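Local coordinates for putative lipoprotein (Bacteroides fragilis, PDB 3QNK) that probably binds glycans at the outer membrane and helps hand them to a partner transporter, as other SusD-like lipoproteins do, at residues R42-V47 with T466-L470; Y153-L157 with V191-R197; I330-D335 with Y367-P373. All blocks are in the same frame, centred on the assembly; numbering follows the deposited sequence. Where two conformers were deposited one is given.

Contact 1. Residues R42-V47 with T466-L470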
loop_
_atom_site.group_PDB
_atom_site.type_symbol
_atom_site.label_atom_id
_atom_site.label_comp_id
_atom_site.label_asym_id
_atom_site.label_seq_id
_atom_site.Cartn_x
_atom_site.Cartn_y
_atom_site.Cartn_z
ATOM N N ARG B 42 12.611 -17.513 2.197
ATOM C CA ARG B 42 12.713 -17.860 0.769
ATOM C C ARG B 42 14.157 -18.257 0.498
ATOM O O ARG B 42 14.611 -18.194 -0.631
ATOM C CB ARG B 42 12.177 -16.744 -0.171
ATOM C CG ARG B 42 10.699 -16.498 0.104
ATOM C CD ARG B 42 9.975 -15.661 -0.889
ATOM N NE ARG B 42 10.033 -14.249 -0.543
ATOM C CZ ARG B 42 8.985 -13.460 -0.300
ATOM N NH1 ARG B 42 7.751 -13.931 -0.401
ATOM N NH2 ARG B 42 9.169 -12.185 0.019
ATOM N N SER B 43 14.852 -18.722 1.548
ATOM C CA SER B 43 16.256 -19.143 1.544
ATOM C C SER B 43 16.431 -20.460 2.311
ATOM O O SER B 43 15.578 -20.838 3.118
ATOM C CB SER B 43 17.150 -18.056 2.157
ATOM O OG SER B 43 17.247 -18.193 3.561
ATOM N N ASP B 44 17.584 -21.113 2.120
ATOM C CA ASP B 44 17.876 -22.402 2.753
ATOM C C ASP B 44 18.098 -22.294 4.290
ATOM O O ASP B 44 18.327 -23.325 4.928
ATOM C CB ASP B 44 19.079 -23.055 2.072
ATOM C CG ASP B 44 20.376 -22.277 2.130
ATOM O OD1 ASP B 44 20.317 -21.015 2.244
ATOM O OD2 ASP B 44 21.452 -22.916 2.005
ATOM N N ASN B 45 17.974 -21.071 4.884
ATOM C CA ASN B 45 18.135 -20.882 6.330
ATOM C C ASN B 45 16.854 -21.126 7.105
ATOM O O ASN B 45 16.914 -21.366 8.319
ATOM C CB ASN B 45 18.626 -19.477 6.655
ATOM C CG ASN B 45 20.099 -19.300 6.471
ATOM O OD1 ASN B 45 20.832 -20.229 6.119
ATOM N ND2 ASN B 45 20.556 -18.098 6.689
ATOM N N SER B 46 15.683 -21.011 6.429
ATOM C CA SER B 46 14.425 -21.112 7.138
ATOM C C SER B 46 13.298 -21.684 6.315
ATOM O O SER B 46 13.206 -21.411 5.119
ATOM C CB SER B 46 14.008 -19.724 7.640
ATOM O OG SER B 46 12.783 -19.742 8.356
ATOM N N VAL B 47 12.412 -22.452 6.996
ATOM C CA VAL B 47 11.117 -22.940 6.526
ATOM C C VAL B 47 10.111 -22.318 7.503
ATOM O O VAL B 47 10.122 -22.667 8.688
ATOM C CB VAL B 47 10.990 -24.492 6.431
ATOM C CG1 VAL B 47 9.564 -24.909 6.067
ATOM C CG2 VAL B 47 12.011 -25.101 5.459
ATOM N N THR B 466 20.964 -24.582 -3.073
ATOM C CA THR B 466 20.307 -24.249 -1.816
ATOM C C THR B 466 18.786 -24.438 -1.843
ATOM O O THR B 466 18.219 -24.881 -0.843
ATOM C CB THR B 466 20.666 -22.814 -1.413
ATOM O OG1 THR B 466 20.206 -21.905 -2.408
ATOM C CG2 THR B 466 22.157 -22.624 -1.198
ATOM N N GLN B 467 18.109 -24.115 -2.969
ATOM C CA GLN B 467 16.653 -24.261 -3.043
ATOM C C GLN B 467 16.312 -25.678 -3.505
ATOM O O GLN B 467 15.970 -25.904 -4.675
ATOM C CB GLN B 467 16.037 -23.173 -3.941
ATOM C CG GLN B 467 16.169 -21.741 -3.401
ATOM C CD GLN B 467 15.356 -21.514 -2.145
ATOM O OE1 GLN B 467 15.859 -21.657 -1.025
ATOM N NE2 GLN B 467 14.104 -21.110 -2.290
ATOM N N THR B 468 16.451 -26.646 -2.570
ATOM C CA THR B 468 16.186 -28.072 -2.774
ATOM C C THR B 468 15.278 -28.608 -1.675
ATOM O O THR B 468 14.430 -27.879 -1.177
ATOM C CB THR B 468 17.496 -28.882 -2.805
ATOM O OG1 THR B 468 18.319 -28.502 -1.706
ATOM C CG2 THR B 468 18.245 -28.731 -4.085
ATOM N N THR B 469 15.455 -29.898 -1.302
ATOM C CA THR B 469 14.712 -30.502 -0.219
ATOM C C THR B 469 15.411 -30.111 1.064
ATOM O O THR B 469 16.603 -30.399 1.233
ATOM C CB THR B 469 14.566 -32.001 -0.408
ATOM O OG1 THR B 469 13.818 -32.226 -1.598
ATOM C CG2 THR B 469 13.849 -32.664 0.760
ATOM N N LEU B 470 14.672 -29.415 1.939
ATOM C CA LEU B 470 15.150 -28.933 3.228
ATOM C C LEU B 470 14.584 -29.827 4.311
ATOM O O LEU B 470 13.556 -30.469 4.117
ATOM C CB LEU B 470 14.816 -27.457 3.454
ATOM C CG LEU B 470 15.336 -26.491 2.394
ATOM C CD1 LEU B 470 14.769 -25.142 2.618
ATOM C CD2 LEU B 470 16.881 -26.405 2.391
HETATM O O HOH W 1 18.221 -20.290 -0.702
#
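A type I beta turn, Ser43 to Ser46, sits here against the link between the end of helix 463-466 and the start of strand 469-475, a buried joint between the N-terminal part of this SusD-like chain and its C-terminal part. No direct hydrogen bond crosses the joint. The turn is shaped partly from within: Ser43 OG, also hydrogen-bonded to Glu40 O, accepts from Asn45 N at 3.2 Å, an ST turn, while the Ser46 N to Ser43 O bond at 3.3 Å is weak. In the other segment, Gln467 is the first residue to leave helical geometry and forms the centre of an inverse gamma turn, which swings the chain from helix toward strand.

Apolar contact comes mainly from Leu470. Leu470 CD1 lies 4.0 Å from Val47 CG2 and Leu470 CD2 4.0 Å from Asp44 CB, so the leucine reaches both the turn, at Asp44, and Val47 just after it. Asp44, the residue most covered by the other segment, also brings OD2 to 3.3 Å from Thr466 CG2; its carboxylate is held by a salt bridge to Arg453 of helix 453-460.

The charged and amide groups mostly look elsewhere. Arg42 pairs with Asp74, and Gln467 NE2 is hydrogen-bonded to Asn62; Arg42 O is 3.4 Å from that same NE2, but at a poor angle for a bond. Thr466 OG1 is hydrogen-bonded to Ile462 O. What polar link there is runs through one water: it donates to Gln467 OE1 at 2.7 Å, is hydrogen-bonded to Thr466 OG1 at 3.1 Å, and accepts weakly from Asp44 N at 3.0 Å.

Contact 2. Residues Y153-L157 with V191-R197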
loop_
_atom_site.group_PDB
_atom_site.type_symbol
_atom_site.label_atom_id
_atom_site.label_comp_id
_atom_site.label_asym_id
_atom_site.label_seq_id
_atom_site.Cartn_x
_atom_site.Cartn_y
_atom_site.Cartn_z
ATOM N N TYR B 153 23.626 0.877 -9.841
ATOM C CA TYR B 153 24.662 0.748 -8.817
ATOM C C TYR B 153 25.530 2.016 -8.778
ATOM O O TYR B 153 25.883 2.468 -7.692
ATOM C CB TYR B 153 25.509 -0.514 -9.019
ATOM C CG TYR B 153 24.871 -1.748 -8.425
ATOM C CD1 TYR B 153 24.744 -1.900 -7.050
ATOM C CD2 TYR B 153 24.393 -2.765 -9.237
ATOM C CE1 TYR B 153 24.148 -3.038 -6.500
ATOM C CE2 TYR B 153 23.812 -3.910 -8.700
ATOM C CZ TYR B 153 23.686 -4.044 -7.333
ATOM O OH TYR B 153 23.058 -5.162 -6.841
ATOM N N ASP B 154 25.781 2.642 -9.958
ATOM C CA ASP B 154 26.512 3.914 -10.069
ATOM C C ASP B 154 25.747 5.034 -9.358
ATOM O O ASP B 154 26.354 5.786 -8.601
ATOM C CB ASP B 154 26.754 4.304 -11.534
ATOM C CG ASP B 154 27.784 3.496 -12.285
ATOM O OD1 ASP B 154 28.567 2.769 -11.633
ATOM O OD2 ASP B 154 27.869 3.651 -13.519
ATOM N N PHE B 155 24.413 5.118 -9.572
ATOM C CA PHE B 155 23.539 6.115 -8.933
ATOM C C PHE B 155 23.606 5.986 -7.412
ATOM O O PHE B 155 23.902 6.974 -6.751
ATOM C CB PHE B 155 22.081 5.973 -9.435
ATOM C CG PHE B 155 21.145 7.082 -9.036
ATOM C CD1 PHE B 155 20.545 7.094 -7.780
ATOM C CD2 PHE B 155 20.815 8.088 -9.929
ATOM C CE1 PHE B 155 19.681 8.120 -7.409
ATOM C CE2 PHE B 155 19.923 9.093 -9.569
ATOM C CZ PHE B 155 19.373 9.108 -8.305
ATOM N N ILE B 156 23.384 4.767 -6.872
ATOM C CA ILE B 156 23.426 4.458 -5.433
ATOM C C ILE B 156 24.772 4.874 -4.852
ATOM O O ILE B 156 24.822 5.584 -3.844
ATOM C CB ILE B 156 23.117 2.957 -5.138
ATOM C CG1 ILE B 156 21.681 2.569 -5.575
ATOM C CG2 ILE B 156 23.332 2.633 -3.659
ATOM C CD1 ILE B 156 21.502 1.087 -5.810
ATOM N N LEU B 157 25.856 4.462 -5.511
ATOM C CA LEU B 157 27.213 4.737 -5.035
ATOM C C LEU B 157 27.580 6.209 -5.120
ATOM O O LEU B 157 28.345 6.671 -4.280
ATOM C CB LEU B 157 28.226 3.857 -5.780
ATOM C CG LEU B 157 28.127 2.345 -5.452
ATOM C CD1 LEU B 157 28.925 1.501 -6.416
ATOM C CD2 LEU B 157 28.499 2.076 -4.016
ATOM N N VAL B 191 27.016 -2.464 -1.172
ATOM C CA VAL B 191 26.554 -2.110 -2.524
ATOM C C VAL B 191 27.676 -2.439 -3.566
ATOM O O VAL B 191 27.391 -3.058 -4.601
ATOM C CB VAL B 191 26.093 -0.639 -2.596
ATOM C CG1 VAL B 191 25.679 -0.259 -4.006
ATOM C CG2 VAL B 191 24.932 -0.398 -1.649
ATOM N N GLU B 192 28.933 -2.105 -3.244
ATOM C CA GLU B 192 30.085 -2.395 -4.090
ATOM C C GLU B 192 30.334 -3.906 -4.202
ATOM O O GLU B 192 30.696 -4.388 -5.273
ATOM C CB GLU B 192 31.352 -1.693 -3.570
ATOM C CG GLU B 192 31.352 -0.173 -3.710
ATOM C CD GLU B 192 32.375 0.594 -2.877
ATOM O OE1 GLU B 192 32.744 0.107 -1.785
ATOM O OE2 GLU B 192 32.793 1.697 -3.302
ATOM N N LEU B 193 30.121 -4.659 -3.109
ATOM C CA LEU B 193 30.312 -6.110 -3.097
ATOM C C LEU B 193 29.242 -6.798 -3.949
ATOM O O LEU B 193 29.545 -7.733 -4.707
ATOM C CB LEU B 193 30.294 -6.640 -1.649
ATOM C CG LEU B 193 30.610 -8.131 -1.437
ATOM C CD1 LEU B 193 32.049 -8.462 -1.828
ATOM C CD2 LEU B 193 30.344 -8.537 -0.022
ATOM N N TYR B 194 27.991 -6.322 -3.825
ATOM C CA TYR B 194 26.844 -6.817 -4.590
ATOM C C TYR B 194 27.108 -6.652 -6.092
ATOM O O TYR B 194 26.780 -7.569 -6.828
ATOM C CB TYR B 194 25.528 -6.123 -4.133
ATOM C CG TYR B 194 24.886 -6.757 -2.903
ATOM C CD1 TYR B 194 25.662 -7.360 -1.915
ATOM C CD2 TYR B 194 23.503 -6.827 -2.770
ATOM C CE1 TYR B 194 25.079 -8.018 -0.828
ATOM C CE2 TYR B 194 22.905 -7.458 -1.663
ATOM C CZ TYR B 194 23.701 -8.028 -0.680
ATOM O OH TYR B 194 23.164 -8.615 0.442
ATOM N N ASP B 195 27.824 -5.577 -6.521
ATOM C CA ASP B 195 28.167 -5.320 -7.924
ATOM C C ASP B 195 29.611 -5.758 -8.297
ATOM O O ASP B 195 30.145 -5.358 -9.358
ATOM C CB ASP B 195 27.959 -3.834 -8.280
ATOM C CG ASP B 195 27.869 -3.599 -9.778
ATOM O OD1 ASP B 195 27.417 -4.528 -10.505
ATOM O OD2 ASP B 195 28.288 -2.508 -10.232
ATOM N N LYS B 196 30.236 -6.591 -7.440
ATOM C CA LYS B 196 31.563 -7.169 -7.661
ATOM C C LYS B 196 32.672 -6.106 -7.930
ATOM O O LYS B 196 33.652 -6.395 -8.636
ATOM C CB LYS B 196 31.541 -8.235 -8.795
ATOM C CG LYS B 196 30.538 -9.361 -8.577
ATOM C CD LYS B 196 30.829 -10.497 -9.500
ATOM C CE LYS B 196 30.073 -11.768 -9.197
ATOM N NZ LYS B 196 30.314 -12.799 -10.254
ATOM N N ARG B 197 32.562 -4.924 -7.285
ATOM C CA ARG B 197 33.553 -3.848 -7.337
ATOM C C ARG B 197 34.505 -4.036 -6.165
ATOM O O ARG B 197 34.540 -3.227 -5.240
ATOM C CB ARG B 197 32.853 -2.465 -7.283
ATOM C CG ARG B 197 31.778 -2.286 -8.329
ATOM C CD ARG B 197 31.219 -0.889 -8.325
ATOM N NE ARG B 197 30.077 -0.801 -9.232
ATOM C CZ ARG B 197 29.669 0.308 -9.838
ATOM N NH1 ARG B 197 30.307 1.458 -9.643
ATOM N NH2 ARG B 197 28.627 0.275 -10.653
#
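Val191, in the last turn of helix 181-194, packs its CG1 against helix 149-166: 3.6 Å from Tyr153 CD1 and 3.7 Å from both Ile156 CG2 and Leu157 CD2. Next, Glu192 offers its chain rather than its charge, CG lying 3.6 Å from Leu157 CD2 while the carboxylate bonds to Ser204. Tyr194 touches Tyr153 OH through CB, at 3.8 Å, and its ring turns away toward Phe120. Asp195 lays CB over the face of the Tyr153 ring, a CH-pi contact 3.8 Å from the centroid. Lys196, with positive phi, is the C-prime residue of a Schellman motif, in which Arg197 N bonds Glu192 O at 2.8 Å. After this helix end, Arg197 forms salt bridges with two acids, a network in which Arg197 NH2 lies 2.7 Å from Asp154 OD1 and Arg197 NE 2.7 Å from Asp195 OD2. Such helix-to-helix packing beside a tight turn into the next helix, 198-209, fits the TPR-like alpha-alpha superhelix of the SusD family.

Contact 3. Residues I330-D335 with Y367-P373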
loop_
_atom_site.group_PDB
_atom_site.type_symbol
_atom_site.label_atom_id
_atom_site.label_comp_id
_atom_site.label_asym_id
_atom_site.label_seq_id
_atom_site.Cartn_x
_atom_site.Cartn_y
_atom_site.Cartn_z
ATOM N N ILE B 330 14.539 -20.084 27.695
ATOM C CA ILE B 330 14.310 -18.707 27.254
ATOM C C ILE B 330 13.464 -17.986 28.307
ATOM O O ILE B 330 12.871 -18.644 29.153
ATOM C CB ILE B 330 13.656 -18.667 25.842
ATOM C CG1 ILE B 330 12.362 -19.505 25.783
ATOM C CG2 ILE B 330 14.667 -19.101 24.742
ATOM C CD1 ILE B 330 11.501 -19.265 24.594
ATOM N N PHE B 331 13.423 -16.638 28.258
ATOM C CA PHE B 331 12.645 -15.735 29.125
ATOM C C PHE B 331 13.086 -15.795 30.595
ATOM O O PHE B 331 12.251 -15.745 31.502
ATOM C CB PHE B 331 11.133 -15.979 28.989
ATOM C CG PHE B 331 10.528 -15.355 27.757
ATOM C CD1 PHE B 331 10.545 -13.971 27.577
ATOM C CD2 PHE B 331 9.904 -16.141 26.794
ATOM C CE1 PHE B 331 9.947 -13.385 26.450
ATOM C CE2 PHE B 331 9.308 -15.556 25.669
ATOM C CZ PHE B 331 9.337 -14.181 25.506
ATOM N N PHE B 332 14.409 -15.809 30.815
ATOM C CA PHE B 332 15.040 -15.863 32.130
ATOM C C PHE B 332 14.604 -14.739 33.049
ATOM O O PHE B 332 14.358 -14.988 34.236
ATOM C CB PHE B 332 16.558 -15.778 31.985
ATOM C CG PHE B 332 17.174 -16.782 31.051
ATOM C CD1 PHE B 332 17.376 -18.099 31.453
ATOM C CD2 PHE B 332 17.601 -16.404 29.784
ATOM C CE1 PHE B 332 17.964 -19.027 30.586
ATOM C CE2 PHE B 332 18.205 -17.328 28.928
ATOM C CZ PHE B 332 18.388 -18.631 29.337
ATOM N N ASN B 333 14.531 -13.498 32.506
ATOM C CA ASN B 333 14.217 -12.281 33.268
ATOM C C ASN B 333 12.767 -11.779 33.031
ATOM O O ASN B 333 12.478 -10.568 33.090
ATOM C CB ASN B 333 15.266 -11.190 32.987
ATOM C CG ASN B 333 16.643 -11.555 33.503
ATOM O OD1 ASN B 333 16.880 -11.688 34.714
ATOM N ND2 ASN B 333 17.590 -11.752 32.599
ATOM N N ALA B 334 11.864 -12.739 32.776
ATOM C CA ALA B 334 10.424 -12.545 32.653
ATOM C C ALA B 334 9.843 -12.954 33.978
ATOM O O ALA B 334 10.502 -13.729 34.680
ATOM C CB ALA B 334 9.867 -13.412 31.534
ATOM N N ASP B 335 8.631 -12.465 34.359
ATOM C CA ASP B 335 7.981 -12.933 35.600
ATOM C C ASP B 335 7.790 -14.444 35.450
ATOM O O ASP B 335 7.629 -14.898 34.319
ATOM C CB ASP B 335 6.639 -12.215 35.806
ATOM C CG ASP B 335 5.553 -12.627 34.837
ATOM O OD1 ASP B 335 5.790 -12.543 33.606
ATOM O OD2 ASP B 335 4.491 -13.096 35.306
ATOM N N TYR B 367 15.183 -12.834 24.483
ATOM C CA TYR B 367 14.737 -13.852 25.419
ATOM C C TYR B 367 15.580 -13.779 26.712
ATOM O O TYR B 367 15.195 -14.342 27.737
ATOM C CB TYR B 367 14.863 -15.241 24.802
ATOM C CG TYR B 367 13.872 -15.592 23.718
ATOM C CD1 TYR B 367 12.498 -15.528 23.953
ATOM C CD2 TYR B 367 14.299 -16.140 22.510
ATOM C CE1 TYR B 367 11.577 -15.920 22.982
ATOM C CE2 TYR B 367 13.385 -16.535 21.532
ATOM C CZ TYR B 367 12.025 -16.428 21.778
ATOM O OH TYR B 367 11.116 -16.813 20.828
ATOM N N ASP B 368 16.733 -13.086 26.661
ATOM C CA ASP B 368 17.594 -12.901 27.824
ATOM C C ASP B 368 16.961 -11.932 28.836
ATOM O O ASP B 368 16.903 -12.241 30.030
ATOM C CB ASP B 368 18.979 -12.366 27.408
ATOM C CG ASP B 368 19.853 -13.347 26.652
ATOM O OD1 ASP B 368 20.302 -14.325 27.264
ATOM O OD2 ASP B 368 20.098 -13.118 25.444
ATOM N N ASN B 369 16.476 -10.769 28.362
ATOM C CA ASN B 369 15.996 -9.714 29.253
ATOM C C ASN B 369 14.512 -9.479 29.277
ATOM O O ASN B 369 13.972 -9.190 30.343
ATOM C CB ASN B 369 16.669 -8.406 28.866
ATOM C CG ASN B 369 18.174 -8.496 28.916
ATOM O OD1 ASN B 369 18.758 -8.683 29.988
ATOM N ND2 ASN B 369 18.824 -8.411 27.766
ATOM N N TYR B 370 13.850 -9.533 28.114
ATOM C CA TYR B 370 12.424 -9.237 27.990
ATOM C C TYR B 370 11.531 -10.112 28.847
ATOM O O TYR B 370 11.898 -11.227 29.253
ATOM C CB TYR B 370 11.954 -9.348 26.522
ATOM C CG TYR B 370 12.087 -8.079 25.707
ATOM C CD1 TYR B 370 13.063 -7.132 26.004
ATOM C CD2 TYR B 370 11.273 -7.849 24.604
ATOM C CE1 TYR B 370 13.204 -5.972 25.237
ATOM C CE2 TYR B 370 11.419 -6.705 23.815
ATOM C CZ TYR B 370 12.380 -5.763 24.139
ATOM O OH TYR B 370 12.518 -4.629 23.365
ATOM N N ASN B 371 10.353 -9.528 29.140
ATOM C CA ASN B 371 9.239 -10.188 29.826
ATOM C C ASN B 371 8.313 -10.710 28.735
ATOM O O ASN B 371 8.422 -10.265 27.576
ATOM C CB ASN B 371 8.498 -9.273 30.823
ATOM C CG ASN B 371 7.286 -9.930 31.496
ATOM O OD1 ASN B 371 7.221 -11.160 31.699
ATOM N ND2 ASN B 371 6.271 -9.128 31.807
ATOM N N TYR B 372 7.449 -11.709 29.049
ATOM C CA TYR B 372 6.538 -12.282 28.049
ATOM C C TYR B 372 5.500 -11.241 27.612
ATOM O O TYR B 372 4.920 -10.581 28.478
ATOM C CB TYR B 372 5.837 -13.544 28.573
ATOM C CG TYR B 372 5.027 -14.269 27.511
ATOM C CD1 TYR B 372 5.645 -15.099 26.583
ATOM C CD2 TYR B 372 3.646 -14.106 27.423
ATOM C CE1 TYR B 372 4.913 -15.745 25.597
ATOM C CE2 TYR B 372 2.905 -14.745 26.434
ATOM C CZ TYR B 372 3.542 -15.570 25.527
ATOM O OH TYR B 372 2.814 -16.187 24.539
ATOM N N PRO B 373 5.230 -11.095 26.292
ATOM C CA PRO B 373 4.256 -10.083 25.854
ATOM C C PRO B 373 2.791 -10.473 26.113
ATOM O O PRO B 373 2.040 -10.667 25.157
ATOM C CB PRO B 373 4.543 -9.952 24.351
ATOM C CG PRO B 373 5.068 -11.258 23.962
ATOM C CD PRO B 373 5.834 -11.788 25.135
#
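Phe331 presents the face of its ring to the edge of Tyr367, a T-shaped stack with centroids 5.1 Å apart and planes at 83°. Tyr372 adds a second, offset edge-to-face pair, its edge toward the face of Phe331 at 5.7 Å between centroids, completing an aromatic cluster that joins two irregular loops of the SusD family region. Ile330 extends it: CD1 sits over the face of the Tyr367 ring, 4.0 Å from the centroid, a CH-pi contact. Met254 of helix 253-257 also touches Phe331, while the hydroxyls of Tyr367 and Tyr372 bond to Val259 N and Arg269 N, so the cluster is tied to neighbouring parts of the same chain.

The 330-335 loop itself folds as a type I beta turn from Phe331 to Ala334, with Ala334 N bonded to Phe331 O at 3.3 Å. The backbone of this turn is pinned only lightly: Phe331 N and Phe332 N both give weak hydrogen bonds to Tyr367 O. Asn333 does better, its ND2 donating to Asp368 O at 2.7 Å, and the Asp368 carboxylate itself is engaged by Arg225 and Trp229. At the far end, Asp335 OD1 bonds to Tyr374 OH. Asn371 OD1 accepts from the backbone of both segments: from Asp335 N across the contact at 3.3 Å and, weakly, from its own neighbour Tyr372 N at 2.7 Å.

In the fold
Contact 1 spans most of the chain, pairing a loop after helix 17-29 with the entry to strand 469-475; contacts 2 and 3 both fall within that span, contact 2 closing before contact 3 opens. Contact 2 joins helices 149-166 and 181-194 in the helical part, whereas contact 3 ties two loops on the opposite side of the chain's centre, the two centres lying 41 Å apart. Contact 1 is 27 Å from contact 2 and 30 Å from contact 3, centre to centre, and none touch. Helix 453-460 links two sites, meeting contact 1 through Arg453 and contact 2 through Tyr455 and Arg459, so a C-terminal helix packs against N-terminal segments at both sites.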